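Local atomic coordinates of AlyGC (Glaciecola chathamensis, PDB entry 5GKD), a protein that probably cleaves alginate by beta-elimination, as a calcium-binding marine bacterial lyase of polysaccharide lyase family 6. Residues S224-F230 and V247-F253; T530-T535 and F563-G567. All coordinates share one frame. Numbering follows the deposited sequence.

Contact 1. Residues S224-F230 and V247-F253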
loop_
_atom_site.group_PDB
_atom_site.type_symbol
_atom_site.label_atom_id
_atom_site.label_comp_id
_atom_site.label_asym_id
_atom_site.label_seq_id
_atom_site.Cartn_x
_atom_site.Cartn_y
_atom_site.Cartn_z
ATOM N N SER A 224 6.459 12.862 -39.609
ATOM C CA SER A 224 5.425 12.481 -40.568
ATOM C C SER A 224 4.668 11.272 -40.026
ATOM O O SER A 224 5.236 10.185 -39.879
ATOM C CB SER A 224 6.050 12.204 -41.943
ATOM O OG SER A 224 5.161 11.485 -42.767
ATOM N N ILE A 225 3.399 11.474 -39.693
ATOM C CA ILE A 225 2.559 10.434 -39.100
ATOM C C ILE A 225 1.450 10.141 -40.097
ATOM O O ILE A 225 0.533 10.956 -40.269
ATOM C CB ILE A 225 1.997 10.861 -37.738
ATOM C CG1 ILE A 225 3.146 11.265 -36.812
ATOM C CG2 ILE A 225 1.198 9.734 -37.123
ATOM C CD1 ILE A 225 2.720 12.162 -35.660
ATOM N N ARG A 226 1.534 8.995 -40.769
ATOM C CA ARG A 226 0.825 8.783 -42.019
ATOM C C ARG A 226 0.349 7.362 -42.125
ATOM O O ARG A 226 1.001 6.428 -41.636
ATOM C CB ARG A 226 1.716 9.071 -43.216
ATOM C CG ARG A 226 2.876 8.073 -43.176
ATOM C CD ARG A 226 4.014 8.369 -44.083
ATOM N NE ARG A 226 3.585 9.022 -45.289
ATOM C CZ ARG A 226 3.146 8.377 -46.343
ATOM N NH1 ARG A 226 3.062 7.047 -46.353
ATOM N NH2 ARG A 226 2.773 9.043 -47.402
ATOM N N ASN A 227 -0.812 7.172 -42.761
ATOM C CA ASN A 227 -1.250 5.864 -43.219
ATOM C C ASN A 227 -1.423 4.869 -42.080
ATOM O O ASN A 227 -1.301 3.665 -42.289
ATOM C CB ASN A 227 -0.269 5.286 -44.236
ATOM C CG ASN A 227 -0.296 6.028 -45.543
ATOM O OD1 ASN A 227 0.265 7.106 -45.653
ATOM N ND2 ASN A 227 -0.963 5.461 -46.539
ATOM N N ASN A 228 -1.736 5.343 -40.885
ATOM C CA ASN A 228 -1.994 4.471 -39.756
ATOM C C ASN A 228 -3.492 4.279 -39.560
ATOM O O ASN A 228 -4.295 5.126 -39.946
ATOM C CB ASN A 228 -1.374 5.046 -38.483
ATOM C CG ASN A 228 0.092 5.334 -38.647
ATOM O OD1 ASN A 228 0.930 4.424 -38.568
ATOM N ND2 ASN A 228 0.419 6.596 -38.905
ATOM N N VAL A 229 -3.858 3.171 -38.932
ATOM C CA VAL A 229 -5.248 2.853 -38.638
ATOM C C VAL A 229 -5.431 2.803 -37.129
ATOM O O VAL A 229 -4.632 2.182 -36.421
ATOM C CB VAL A 229 -5.684 1.533 -39.299
ATOM C CG1 VAL A 229 -7.071 1.143 -38.818
ATOM C CG2 VAL A 229 -5.672 1.687 -40.801
ATOM N N PHE A 230 -6.466 3.480 -36.640
ATOM C CA PHE A 230 -6.802 3.514 -35.227
ATOM C C PHE A 230 -8.179 2.882 -35.041
ATOM O O PHE A 230 -9.195 3.495 -35.369
ATOM C CB PHE A 230 -6.785 4.948 -34.715
ATOM C CG PHE A 230 -5.476 5.642 -34.919
ATOM C CD1 PHE A 230 -5.179 6.249 -36.125
ATOM C CD2 PHE A 230 -4.546 5.708 -33.887
ATOM C CE1 PHE A 230 -3.970 6.907 -36.305
ATOM C CE2 PHE A 230 -3.353 6.340 -34.064
ATOM C CZ PHE A 230 -3.062 6.947 -35.275
ATOM N N VAL A 247 0.292 15.169 -40.569
ATOM C CA VAL A 247 -0.600 14.093 -40.165
ATOM C C VAL A 247 -1.487 13.821 -41.377
ATOM O O VAL A 247 -2.329 14.662 -41.737
ATOM C CB VAL A 247 -1.444 14.484 -38.942
ATOM C CG1 VAL A 247 -2.503 13.447 -38.650
ATOM C CG2 VAL A 247 -0.571 14.760 -37.732
ATOM N N GLU A 248 -1.316 12.659 -42.005
ATOM C CA GLU A 248 -1.849 12.467 -43.344
ATOM C C GLU A 248 -2.208 11.005 -43.610
ATOM O O GLU A 248 -1.549 10.096 -43.116
ATOM C CB GLU A 248 -0.826 13.047 -44.322
ATOM C CG GLU A 248 0.077 12.121 -45.051
ATOM C CD GLU A 248 0.980 12.883 -46.002
ATOM O OE1 GLU A 248 2.214 12.785 -45.864
ATOM O OE2 GLU A 248 0.450 13.616 -46.854
ATOM N N ASN A 249 -3.308 10.789 -44.330
ATOM C CA ASN A 249 -3.752 9.464 -44.775
ATOM C C ASN A 249 -4.090 8.508 -43.631
ATOM O O ASN A 249 -4.154 7.298 -43.846
ATOM C CB ASN A 249 -2.719 8.771 -45.678
ATOM C CG ASN A 249 -2.158 9.675 -46.747
ATOM O OD1 ASN A 249 -2.801 10.619 -47.197
ATOM N ND2 ASN A 249 -0.946 9.377 -47.175
ATOM N N ASN A 250 -4.315 8.999 -42.422
ATOM C CA ASN A 250 -4.691 8.128 -41.329
ATOM C C ASN A 250 -6.185 7.836 -41.344
ATOM O O ASN A 250 -6.991 8.603 -41.873
ATOM C CB ASN A 250 -4.298 8.763 -39.996
ATOM C CG ASN A 250 -2.809 9.009 -39.908
ATOM O OD1 ASN A 250 -2.031 8.070 -39.745
ATOM N ND2 ASN A 250 -2.402 10.262 -40.056
ATOM N N VAL A 251 -6.549 6.722 -40.725
ATOM C CA VAL A 251 -7.917 6.226 -40.691
ATOM C C VAL A 251 -8.293 5.876 -39.251
ATOM O O VAL A 251 -7.602 5.088 -38.600
ATOM C CB VAL A 251 -8.085 4.997 -41.608
ATOM C CG1 VAL A 251 -9.463 4.380 -41.423
ATOM C CG2 VAL A 251 -7.854 5.370 -43.062
ATOM N N PHE A 252 -9.413 6.422 -38.778
ATOM C CA PHE A 252 -9.906 6.230 -37.418
ATOM C C PHE A 252 -11.282 5.574 -37.479
ATOM O O PHE A 252 -12.260 6.210 -37.901
ATOM C CB PHE A 252 -10.018 7.558 -36.673
ATOM C CG PHE A 252 -8.723 8.283 -36.475
ATOM C CD1 PHE A 252 -8.109 8.946 -37.520
ATOM C CD2 PHE A 252 -8.160 8.363 -35.218
ATOM C CE1 PHE A 252 -6.931 9.640 -37.312
ATOM C CE2 PHE A 252 -6.987 9.043 -34.997
ATOM C CZ PHE A 252 -6.364 9.678 -36.041
ATOM N N PHE A 253 -11.372 4.322 -37.057
ATOM C CA PHE A 253 -12.655 3.611 -36.986
ATOM C C PHE A 253 -13.079 3.575 -35.529
ATOM O O PHE A 253 -12.690 2.679 -34.781
ATOM C CB PHE A 253 -12.557 2.197 -37.546
ATOM C CG PHE A 253 -12.361 2.141 -39.030
ATOM C CD1 PHE A 253 -13.241 2.783 -39.879
ATOM C CD2 PHE A 253 -11.316 1.436 -39.569
ATOM C CE1 PHE A 253 -13.054 2.731 -41.242
ATOM C CE2 PHE A 253 -11.140 1.368 -40.932
ATOM C CZ PHE A 253 -12.007 2.013 -41.766
#
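A solenoid can repeat a polar residue at the same place on successive turns. Strands 224-231 and 246-253 run parallel, with Ile-225 paired to Val-247, Arg-226 to Glu-248, Val-229 to Val-251 and Phe-230 to Phe-252. Between these pairs both chains break step: Asn-227 and Asn-249 adopt left-handed backbone conformations (phi near +60°), and side chains take over part of the bonding. The carbonyl O of Ile-225 accepts twice, from Glu-248 N at 3.1 Å and from Asn-250 ND2 at 3.0 Å. Asn-250 OD1 likewise receives both Asn-228 N and Asn-228 ND2, each at 3.0 Å, so one buried amide serves as donor and acceptor to the turn before it. This is the asparagine stacking of a right-handed parallel beta-helix, the fold of the pectate lyase-like clan, and it continues in both directions: Asn-228 OD1 accepts from Asn-204 and Asn-228 ND2 donates to Val-201 O, while Asn-275 OD1 accepts from Asn-250 N and Asn-275 ND2 donates to Val-247 O. On the outer side of the break, Asn-249 ND2 donates to Asn-227 OD1 at 3.0 Å, and Asn-249 OD1 accepts from Asn-274 ND2. Main-chain bonding runs on through and past the break: Asn-227 N to Glu-248 O at 3.0 Å, then Val-251 N to Asn-228 O at 2.9 Å, Phe-230 N to Val-251 O at 2.8 Å and Phe-253 N to Phe-230 O at 2.9 Å. Inside, the rings of Phe-230 and Phe-252 form an offset stack, centroids 4.4 Å apart and planes at 10°, extended by Phe-206 stacking on Phe-230.

Contact 2. Residues T530-T535 and F563-G567; sequences TLIRTT and FFDAG
Two consecutive turns can stay in register even where the chain rounds a corner. Segments 530-535 and 563-567 run parallel, pairing Ile-532 with Phe-564 (CA-CA 4.8 Å) and Arg-533 with Asp-565 (4.7 Å). Leu-531 and Phe-563 form the corners, with phi/psi near -64/-48 and -79/-50; extended backbone follows. Ile-532 N donates to Phe-563 O at 2.8 Å, and Asp-565 N to Ile-532 O at 3.0 Å. Ile-532 (m, t) sets CD1 3.8 Å from CZ of Phe-563 and CG2 3.7 Å from CD1 of Phe-564; both phenylalanines are t at chi1. Leu-531 (t, p) brings CD2 to 3.8 Å from Phe-563 CE1. On the other face, Arg-533 (p, t, t) leads its guanidinium away, NE to Thr-501 and NH1 to Glu-504, NH1 also donating to Thr-534 O at 3.1 Å, while Asp-565 (t) turns to Lys-594 and Arg-591. Thr-534, at p, has OG1 accept from Gly-567 N at 2.8 Å and donate to Thr-535 O at 2.9 Å. Where the strands part, a water donates to Thr-534 O at 3.0 Å and Asp-565 O at 2.9 Å. In-register parallel pairing of like corners, with apolar side chains stacked inside, typifies successive parallel beta-helix turns.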
loop_
_atom_site.group_PDB
_atom_site.type_symbol
_atom_site.label_atom_id
_atom_site.label_comp_id
_atom_site.label_asym_id
_atom_site.label_seq_id
_atom_site.Cartn_x
_atom_site.Cartn_y
_atom_site.Cartn_z
ATOM N N THR A 530 -13.841 -5.360 6.216
ATOM C CA THR A 530 -14.076 -4.959 4.836
ATOM C C THR A 530 -14.683 -6.161 4.136
ATOM O O THR A 530 -13.983 -7.146 3.895
ATOM C CB THR A 530 -12.777 -4.519 4.142
ATOM O OG1 THR A 530 -11.833 -5.589 4.183
ATOM C CG2 THR A 530 -12.156 -3.308 4.819
ATOM N N LEU A 531 -15.967 -6.092 3.811
ATOM C CA LEU A 531 -16.630 -7.267 3.251
ATOM C C LEU A 531 -16.029 -7.647 1.905
ATOM O O LEU A 531 -15.703 -8.814 1.665
ATOM C CB LEU A 531 -18.135 -7.032 3.123
ATOM C CG LEU A 531 -18.926 -8.312 2.846
ATOM C CD1 LEU A 531 -19.176 -9.104 4.115
ATOM C CD2 LEU A 531 -20.238 -8.000 2.117
ATOM N N ILE A 532 -15.868 -6.680 1.013
ATOM C CA ILE A 532 -15.258 -6.916 -0.290
ATOM C C ILE A 532 -14.151 -5.891 -0.503
ATOM O O ILE A 532 -14.279 -4.728 -0.108
ATOM C CB ILE A 532 -16.294 -6.851 -1.429
ATOM C CG1 ILE A 532 -17.438 -7.833 -1.171
ATOM C CG2 ILE A 532 -15.631 -7.125 -2.784
ATOM C CD1 ILE A 532 -18.543 -7.758 -2.197
ATOM N N ARG A 533 -13.053 -6.326 -1.113
ATOM C CA ARG A 533 -11.919 -5.438 -1.327
ATOM C C ARG A 533 -11.023 -6.045 -2.388
ATOM O O ARG A 533 -11.128 -7.231 -2.707
ATOM C CB ARG A 533 -11.125 -5.197 -0.027
ATOM C CG ARG A 533 -10.432 -6.435 0.567
ATOM C CD ARG A 533 -9.503 -6.090 1.751
ATOM N NE ARG A 533 -9.081 -7.293 2.462
ATOM C CZ ARG A 533 -8.117 -8.116 2.047
ATOM N NH1 ARG A 533 -7.445 -7.853 0.929
ATOM N NH2 ARG A 533 -7.807 -9.196 2.749
ATOM N N THR A 534 -10.147 -5.210 -2.943
ATOM C CA THR A 534 -9.026 -5.730 -3.697
ATOM C C THR A 534 -7.985 -6.281 -2.735
ATOM O O THR A 534 -8.008 -6.008 -1.537
ATOM C CB THR A 534 -8.382 -4.651 -4.581
ATOM O OG1 THR A 534 -7.740 -3.668 -3.762
ATOM C CG2 THR A 534 -9.412 -3.981 -5.467
ATOM N N THR A 535 -7.037 -7.040 -3.281
ATOM C CA THR A 535 -5.799 -7.287 -2.555
ATOM C C THR A 535 -5.184 -5.968 -2.101
ATOM O O THR A 535 -5.394 -4.916 -2.710
ATOM C CB THR A 535 -4.793 -8.053 -3.420
ATOM O OG1 THR A 535 -3.570 -8.239 -2.701
ATOM C CG2 THR A 535 -4.496 -7.303 -4.701
ATOM N N PHE A 563 -18.196 -1.840 3.189
ATOM C CA PHE A 563 -18.629 -2.822 2.204
ATOM C C PHE A 563 -17.535 -3.089 1.163
ATOM O O PHE A 563 -17.220 -4.251 0.875
ATOM C CB PHE A 563 -19.919 -2.362 1.524
ATOM C CG PHE A 563 -20.341 -3.249 0.403
ATOM C CD1 PHE A 563 -20.942 -4.471 0.656
ATOM C CD2 PHE A 563 -20.109 -2.882 -0.907
ATOM C CE1 PHE A 563 -21.311 -5.303 -0.380
ATOM C CE2 PHE A 563 -20.480 -3.699 -1.942
ATOM C CZ PHE A 563 -21.081 -4.917 -1.680
ATOM N N PHE A 564 -16.962 -2.032 0.567
ATOM C CA PHE A 564 -15.922 -2.200 -0.444
ATOM C C PHE A 564 -14.773 -1.240 -0.186
ATOM O O PHE A 564 -14.983 -0.027 -0.107
ATOM C CB PHE A 564 -16.441 -1.995 -1.876
ATOM C CG PHE A 564 -15.386 -2.242 -2.928
ATOM C CD1 PHE A 564 -15.120 -3.522 -3.375
ATOM C CD2 PHE A 564 -14.620 -1.195 -3.425
ATOM C CE1 PHE A 564 -14.127 -3.758 -4.312
ATOM C CE2 PHE A 564 -13.625 -1.419 -4.366
ATOM C CZ PHE A 564 -13.385 -2.708 -4.812
ATOM N N ASP A 565 -13.554 -1.776 -0.126
ATOM C CA ASP A 565 -12.352 -1.006 0.178
ATOM C C ASP A 565 -11.335 -1.224 -0.937
ATOM O O ASP A 565 -10.775 -2.314 -1.063
ATOM C CB ASP A 565 -11.778 -1.420 1.537
ATOM C CG ASP A 565 -10.702 -0.453 2.045
ATOM O OD1 ASP A 565 -10.774 0.752 1.748
ATOM O OD2 ASP A 565 -9.784 -0.900 2.751
ATOM N N ALA A 566 -11.099 -0.195 -1.746
ATOM C CA ALA A 566 -10.141 -0.280 -2.837
ATOM C C ALA A 566 -8.715 -0.194 -2.303
ATOM O O ALA A 566 -8.409 0.659 -1.473
ATOM C CB ALA A 566 -10.385 0.840 -3.856
ATOM N N GLY A 567 -7.845 -1.076 -2.790
ATOM C CA GLY A 567 -6.439 -0.978 -2.456
ATOM C C GLY A 567 -5.788 0.239 -3.081
ATOM O O GLY A 567 -6.223 0.750 -4.116
HETATM O O HOH W 1 -8.121 -3.240 -0.391
#

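Both contacts join neighbouring turns of a parallel beta-helix, but they share no strand: contact 1 belongs to the N-terminal solenoid, whose sequence matches the chondroitinase B family, and contact 2 to the C-terminal one. Their centres lie 43 Å apart, on opposite sides of the chain's centre. Contact 1 is the larger, burying 641 Å² against 453 Å², yet contact 2 has the higher share of buried residues. In contact 1 amide side chains bridge a break within the strands; in contact 2 a threonine hydroxyl and a water join the chains where the strands end. The side chain of Phe-230 is about 14 Å from the bound calcium; in contact 2 Arg-533 makes a weak, long ion pair with Glu-121 of the second subunit.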